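PDB 3O74: fructose transport system repressor FruR from Pseudomonas putida, which probably binds specific operator DNA to repress or activate transcription, with fructose 1-phosphate as its preferred effector. Local coordinates for residues R31-L36 with L244-I249; L53-R58 with R76-K81. One frame throughout, in Å; residues are numbered along the deposited sequence.

Contact 1 of 2, residues R31-L36 with L244-I249; sequences RGYQLL and LALAAI
Chi1 values of -71° in R31 and -67° in Y33 turn both CG atoms beside their own backbone N, and this leads the two side chains to L246 on helix 234-250. The site belongs to a Rossmann-like lobe of the LacI-family sugar-binding fold. Here the beta-alpha-beta crossover from strand 4-9 through helix 15-30 enters strand 34-39. G32 makes the turn with a Schellman motif; its positive phi of 92° would press a CB against the preceding carbonyl O, so glycine suits the position.

L246 fits between two flat groups because its branches fork. CD2 lies over the face of the Y33 ring, 3.9 Å from its centroid in a CH-pi contact, and comes nearest at Y33 CE2, 3.5 Å away. CD1 takes the guanidinium of R31, sitting over the centre of one face, with R31 NH1 at 3.3 Å. Because R31 bends at both chi2 and chi3, its chain curls round this methyl, and R31 CG also comes within 3.5 Å of L246 CD1.

The methyls lie over the flat faces while the polar atoms make their bonds beyond them: R31 NH2 forms a salt bridge with E250 OE1, and Y33 OH a hydrogen bond with E250 OE2. One carboxylate thus grips both side chains at the end of helix 234-250, while A28 and L5 pack against the tyrosine. One turn on from L246, I249 adds a second branched side chain, its CG2 lying 3.6 Å from Y33 OH.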
loop_
_atom_site.group_PDB
_atom_site.type_symbol
_atom_site.label_atom_id
_atom_site.label_comp_id
_atom_site.label_asym_id
_atom_site.label_seq_id
_atom_site.Cartn_x
_atom_site.Cartn_y
_atom_site.Cartn_z
ATOM N N ARG B 31 -3.157 -17.351 -15.793
ATOM C CA ARG B 31 -2.486 -17.743 -17.027
ATOM C C ARG B 31 -1.345 -18.725 -16.791
ATOM O O ARG B 31 -0.710 -19.185 -17.741
ATOM C CB ARG B 31 -1.981 -16.509 -17.777
ATOM C CG ARG B 31 -3.095 -15.691 -18.394
ATOM C CD ARG B 31 -3.863 -16.509 -19.425
ATOM N NE ARG B 31 -3.045 -16.813 -20.595
ATOM C CZ ARG B 31 -2.983 -16.046 -21.679
ATOM N NH1 ARG B 31 -3.697 -14.929 -21.739
ATOM N NH2 ARG B 31 -2.210 -16.389 -22.700
ATOM N N GLY B 32 -1.085 -19.044 -15.526
ATOM C CA GLY B 32 -0.040 -19.992 -15.182
ATOM C C GLY B 32 1.312 -19.353 -14.914
ATOM O O GLY B 32 2.340 -20.033 -14.958
ATOM N N TYR B 33 1.317 -18.048 -14.644
ATOM C CA TYR B 33 2.553 -17.335 -14.331
ATOM C C TYR B 33 2.555 -16.849 -12.884
ATOM O O TYR B 33 1.509 -16.495 -12.345
ATOM C CB TYR B 33 2.726 -16.127 -15.258
ATOM C CG TYR B 33 2.962 -16.485 -16.700
ATOM C CD1 TYR B 33 4.244 -16.493 -17.233
ATOM C CD2 TYR B 33 1.904 -16.819 -17.533
ATOM C CE1 TYR B 33 4.465 -16.824 -18.560
ATOM C CE2 TYR B 33 2.115 -17.153 -18.859
ATOM C CZ TYR B 33 3.395 -17.154 -19.366
ATOM O OH TYR B 33 3.603 -17.485 -20.684
ATOM N N GLN B 34 3.734 -16.830 -12.265
ATOM C CA GLN B 34 3.900 -16.227 -10.944
ATOM C C GLN B 34 4.521 -14.840 -11.100
ATOM O O GLN B 34 5.312 -14.607 -12.008
ATOM C CB GLN B 34 4.783 -17.104 -10.053
ATOM C CG GLN B 34 4.330 -18.557 -9.941
ATOM C CD GLN B 34 3.027 -18.712 -9.180
ATOM O OE1 GLN B 34 2.183 -19.535 -9.532
ATOM N NE2 GLN B 34 2.858 -17.918 -8.129
ATOM N N LEU B 35 4.161 -13.919 -10.215
ATOM C CA LEU B 35 4.727 -12.578 -10.252
ATOM C C LEU B 35 5.705 -12.346 -9.101
ATOM O O LEU B 35 5.377 -12.583 -7.942
ATOM C CB LEU B 35 3.614 -11.527 -10.208
ATOM C CG LEU B 35 4.039 -10.064 -10.376
ATOM C CD1 LEU B 35 4.479 -9.786 -11.811
ATOM C CD2 LEU B 35 2.921 -9.112 -9.969
ATOM N N LEU B 36 6.908 -11.886 -9.430
ATOM C CA LEU B 36 7.869 -11.478 -8.417
ATOM C C LEU B 36 8.002 -9.964 -8.433
ATOM O O LEU B 36 8.242 -9.354 -9.477
ATOM C CB LEU B 36 9.226 -12.137 -8.641
ATOM C CG LEU B 36 9.269 -13.659 -8.498
ATOM C CD1 LEU B 36 10.639 -14.188 -8.891
ATOM C CD2 LEU B 36 8.909 -14.083 -7.081
ATOM N N LEU B 244 -0.236 -7.625 -23.076
ATOM C CA LEU B 244 0.914 -7.233 -23.886
ATOM C C LEU B 244 2.118 -8.111 -23.564
ATOM O O LEU B 244 2.860 -8.519 -24.459
ATOM C CB LEU B 244 1.260 -5.760 -23.657
ATOM C CG LEU B 244 0.620 -4.709 -24.570
ATOM C CD1 LEU B 244 -0.653 -5.214 -25.218
ATOM C CD2 LEU B 244 0.336 -3.433 -23.790
ATOM N N ALA B 245 2.311 -8.403 -22.281
ATOM C CA ALA B 245 3.414 -9.262 -21.854
ATOM C C ALA B 245 3.279 -10.668 -22.430
ATOM O O ALA B 245 4.234 -11.222 -22.978
ATOM C CB ALA B 245 3.487 -9.317 -20.329
ATOM N N LEU B 246 2.085 -11.236 -22.307
ATOM C CA LEU B 246 1.831 -12.599 -22.763
ATOM C C LEU B 246 1.906 -12.745 -24.284
ATOM O O LEU B 246 2.280 -13.802 -24.791
ATOM C CB LEU B 246 0.481 -13.091 -22.242
ATOM C CG LEU B 246 0.362 -13.133 -20.718
ATOM C CD1 LEU B 246 -1.001 -13.652 -20.291
ATOM C CD2 LEU B 246 1.469 -13.984 -20.122
ATOM N N ALA B 247 1.553 -11.689 -25.011
ATOM C CA ALA B 247 1.623 -11.727 -26.470
ATOM C C ALA B 247 3.078 -11.763 -26.923
ATOM O O ALA B 247 3.414 -12.430 -27.893
ATOM C CB ALA B 247 0.896 -10.544 -27.077
ATOM N N ALA B 248 3.938 -11.043 -26.211
ATOM C CA ALA B 248 5.368 -11.054 -26.497
ATOM C C ALA B 248 5.983 -12.411 -26.156
ATOM O O ALA B 248 6.866 -12.904 -26.862
ATOM C CB ALA B 248 6.064 -9.951 -25.726
ATOM N N ILE B 249 5.518 -13.013 -25.068
ATOM C CA ILE B 249 6.051 -14.302 -24.638
ATOM C C ILE B 249 5.529 -15.468 -25.476
ATOM O O ILE B 249 6.303 -16.307 -25.945
ATOM C CB ILE B 249 5.731 -14.578 -23.154
ATOM C CG1 ILE B 249 6.449 -13.566 -22.262
ATOM C CG2 ILE B 249 6.131 -16.004 -22.781
ATOM C CD1 ILE B 249 5.955 -13.551 -20.833
#

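Contact 2 of 2, residues L53-R58 with R76-K81; sequences LFRARR and RELQDK
R55 reaches across from helix 44-56 to L78 on helix 74-80, two neighbouring helices joined through strand 61-64 in the Rossmann-like lobe of this LacI-family fold. Between 53-58 and 76-81 the backbones come nearest at this pair, R55 CA to L78 CA 7.7 Å; the two segments share little surface and no hydrogen bond.

The arginine leaves its helix pointing at the partner, and its CB already lies 4.3 Å from L78 CD2. With chi1 at 171° the next atom, CG, stands opposite the backbone N, and it keeps a similar separation from the same methyl. R55 CD makes the tight contact, 3.4 Å from L78 CD2. At this point the chain bends, chi3 being 131°, and turns off along the surface. R55 NE then passes K81 CD at a loose 4.5 Å, and R55 NH1 remains 4.2 Å from L78 CD2, with both neighbours oblique to the guanidinium plane.

An arginine suits this exposed margin because its methylenes can cover a buried leucine while the charged end remains at the exposed surface. L78 helps by its branching: CD2 is the methyl that meets the arginine. K81, the first residue beyond helical angles, brings its CD loosely alongside the arginine.

The charged groups near the arginine do not touch. R55 NH1 is 6.0 Å from E77 OE1, too far for a salt bridge but near enough that some attraction is likely. K81 NZ, 5.5 Å from R55 NH2, probably adds a slight repulsion.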
loop_
_atom_site.group_PDB
_atom_site.type_symbol
_atom_site.label_atom_id
_atom_site.label_comp_id
_atom_site.label_asym_id
_atom_site.label_seq_id
_atom_site.Cartn_x
_atom_site.Cartn_y
_atom_site.Cartn_z
ATOM N N LEU B 53 19.135 -8.617 -11.273
ATOM C CA LEU B 53 18.449 -9.664 -10.534
ATOM C C LEU B 53 17.429 -10.378 -11.412
ATOM O O LEU B 53 17.426 -11.604 -11.502
ATOM C CB LEU B 53 17.758 -9.079 -9.303
ATOM C CG LEU B 53 17.010 -10.079 -8.423
ATOM C CD1 LEU B 53 17.965 -11.134 -7.903
ATOM C CD2 LEU B 53 16.325 -9.360 -7.277
ATOM N N PHE B 54 16.565 -9.608 -12.061
ATOM C CA PHE B 54 15.515 -10.190 -12.889
ATOM C C PHE B 54 16.042 -10.827 -14.166
ATOM O O PHE B 54 15.383 -11.683 -14.756
ATOM C CB PHE B 54 14.423 -9.166 -13.197
ATOM C CG PHE B 54 13.467 -8.957 -12.061
ATOM C CD1 PHE B 54 13.385 -7.736 -11.418
ATOM C CD2 PHE B 54 12.669 -9.999 -11.617
ATOM C CE1 PHE B 54 12.507 -7.548 -10.365
ATOM C CE2 PHE B 54 11.789 -9.822 -10.561
ATOM C CZ PHE B 54 11.707 -8.594 -9.933
ATOM N N ARG B 55 17.233 -10.412 -14.589
ATOM C CA ARG B 55 17.878 -11.029 -15.739
ATOM C C ARG B 55 18.435 -12.407 -15.381
ATOM O O ARG B 55 18.196 -13.388 -16.086
ATOM C CB ARG B 55 18.978 -10.121 -16.293
ATOM C CG ARG B 55 19.851 -10.776 -17.346
ATOM C CD ARG B 55 20.473 -9.741 -18.263
ATOM N NE ARG B 55 21.911 -9.936 -18.422
ATOM C CZ ARG B 55 22.832 -9.090 -17.976
ATOM N NH1 ARG B 55 22.464 -7.979 -17.350
ATOM N NH2 ARG B 55 24.118 -9.347 -18.165
ATOM N N ALA B 56 19.167 -12.476 -14.273
ATOM C CA ALA B 56 19.712 -13.741 -13.796
ATOM C C ALA B 56 18.591 -14.697 -13.404
ATOM O O ALA B 56 18.684 -15.902 -13.629
ATOM C CB ALA B 56 20.649 -13.507 -12.626
ATOM N N ARG B 57 17.533 -14.148 -12.814
ATOM C CA ARG B 57 16.349 -14.918 -12.442
ATOM C C ARG B 57 15.694 -15.539 -13.668
ATOM O O ARG B 57 14.966 -16.526 -13.563
ATOM C CB ARG B 57 15.337 -14.021 -11.728
ATOM C CG ARG B 57 15.348 -14.148 -10.223
ATOM C CD ARG B 57 16.757 -14.119 -9.674
ATOM N NE ARG B 57 16.808 -14.635 -8.311
ATOM C CZ ARG B 57 17.925 -14.779 -7.605
ATOM N NH1 ARG B 57 19.093 -14.441 -8.135
ATOM N NH2 ARG B 57 17.873 -15.260 -6.372
ATOM N N ARG B 58 15.953 -14.943 -14.825
ATOM C CA ARG B 58 15.382 -15.404 -16.085
ATOM C C ARG B 58 13.857 -15.303 -16.146
ATOM O O ARG B 58 13.195 -16.222 -16.626
ATOM C CB ARG B 58 15.838 -16.834 -16.402
ATOM C CG ARG B 58 17.045 -16.909 -17.327
ATOM C CD ARG B 58 17.663 -18.300 -17.339
ATOM N NE ARG B 58 18.198 -18.662 -16.028
ATOM C CZ ARG B 58 17.622 -19.523 -15.194
ATOM N NH1 ARG B 58 16.493 -20.126 -15.537
ATOM N NH2 ARG B 58 18.180 -19.786 -14.020
ATOM N N ARG B 76 17.252 -1.267 -23.166
ATOM C CA ARG B 76 17.512 -1.630 -24.556
ATOM C C ARG B 76 18.428 -2.853 -24.623
ATOM O O ARG B 76 18.238 -3.737 -25.457
ATOM C CB ARG B 76 18.133 -0.455 -25.312
ATOM C CG ARG B 76 17.172 0.698 -25.566
ATOM C CD ARG B 76 16.180 0.355 -26.665
ATOM N NE ARG B 76 16.858 -0.090 -27.880
ATOM C CZ ARG B 76 17.389 0.726 -28.786
ATOM N NH1 ARG B 76 17.324 2.040 -28.618
ATOM N NH2 ARG B 76 17.988 0.230 -29.859
ATOM N N GLU B 77 19.417 -2.903 -23.735
ATOM C CA GLU B 77 20.323 -4.049 -23.676
ATOM C C GLU B 77 19.563 -5.332 -23.361
ATOM O O GLU B 77 19.762 -6.355 -24.016
ATOM C CB GLU B 77 21.426 -3.830 -22.636
ATOM C CG GLU B 77 22.504 -2.839 -23.046
ATOM C CD GLU B 77 23.554 -2.644 -21.964
ATOM O OE1 GLU B 77 23.730 -3.558 -21.129
ATOM O OE2 GLU B 77 24.202 -1.577 -21.949
ATOM N N LEU B 78 18.694 -5.268 -22.356
ATOM C CA LEU B 78 17.918 -6.429 -21.936
ATOM C C LEU B 78 16.991 -6.894 -23.053
ATOM O O LEU B 78 16.874 -8.089 -23.322
ATOM C CB LEU B 78 17.105 -6.100 -20.680
ATOM C CG LEU B 78 17.894 -5.706 -19.431
ATOM C CD1 LEU B 78 16.955 -5.369 -18.285
ATOM C CD2 LEU B 78 18.837 -6.826 -19.027
ATOM N N GLN B 79 16.340 -5.936 -23.707
ATOM C CA GLN B 79 15.433 -6.222 -24.813
ATOM C C GLN B 79 16.158 -6.881 -25.988
ATOM O O GLN B 79 15.632 -7.802 -26.619
ATOM C CB GLN B 79 14.753 -4.929 -25.269
ATOM C CG GLN B 79 13.963 -5.042 -26.559
ATOM C CD GLN B 79 13.271 -3.743 -26.925
ATOM O OE1 GLN B 79 13.847 -2.887 -27.603
ATOM N NE2 GLN B 79 12.030 -3.585 -26.475
ATOM N N ASP B 80 17.365 -6.405 -26.281
ATOM C CA ASP B 80 18.161 -6.969 -27.367
ATOM C C ASP B 80 18.546 -8.414 -27.076
ATOM O O ASP B 80 18.784 -9.199 -27.993
ATOM C CB ASP B 80 19.418 -6.130 -27.611
ATOM C CG ASP B 80 19.111 -4.792 -28.254
ATOM O OD1 ASP B 80 17.996 -4.632 -28.793
ATOM O OD2 ASP B 80 19.988 -3.902 -28.224
ATOM N N LYS B 81 18.609 -8.756 -25.794
ATOM C CA LYS B 81 18.934 -10.117 -25.379
ATOM C C LYS B 81 17.692 -11.005 -25.272
ATOM O O LYS B 81 17.771 -12.144 -24.816
ATOM C CB LYS B 81 19.727 -10.113 -24.067
ATOM C CG LYS B 81 21.177 -9.642 -24.223
ATOM C CD LYS B 81 21.916 -9.667 -22.890
ATOM C CE LYS B 81 23.410 -9.403 -23.057
ATOM N NZ LYS B 81 23.716 -7.995 -23.444
#

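Contacts 1 and 2 lie in the same lobe, on the same side of the chain's centre, their own centres about 15 Å apart. Strand 34-39, an outermost strand of the sheet within this chain, links them: L35 faces helix 15-30, whereas L36 packs against F54 of helix 44-56, with L36 O 3.6 Å from F54 CZ. Contact 2 is local and nested inside the loop closed by contact 1, whose two segments stand some two hundred residues apart in the chain. The lobe is therefore assembled from distant parts of the chain. Both contacts adjoin the second subunit, where L36 of one copy packs on L53 of the other.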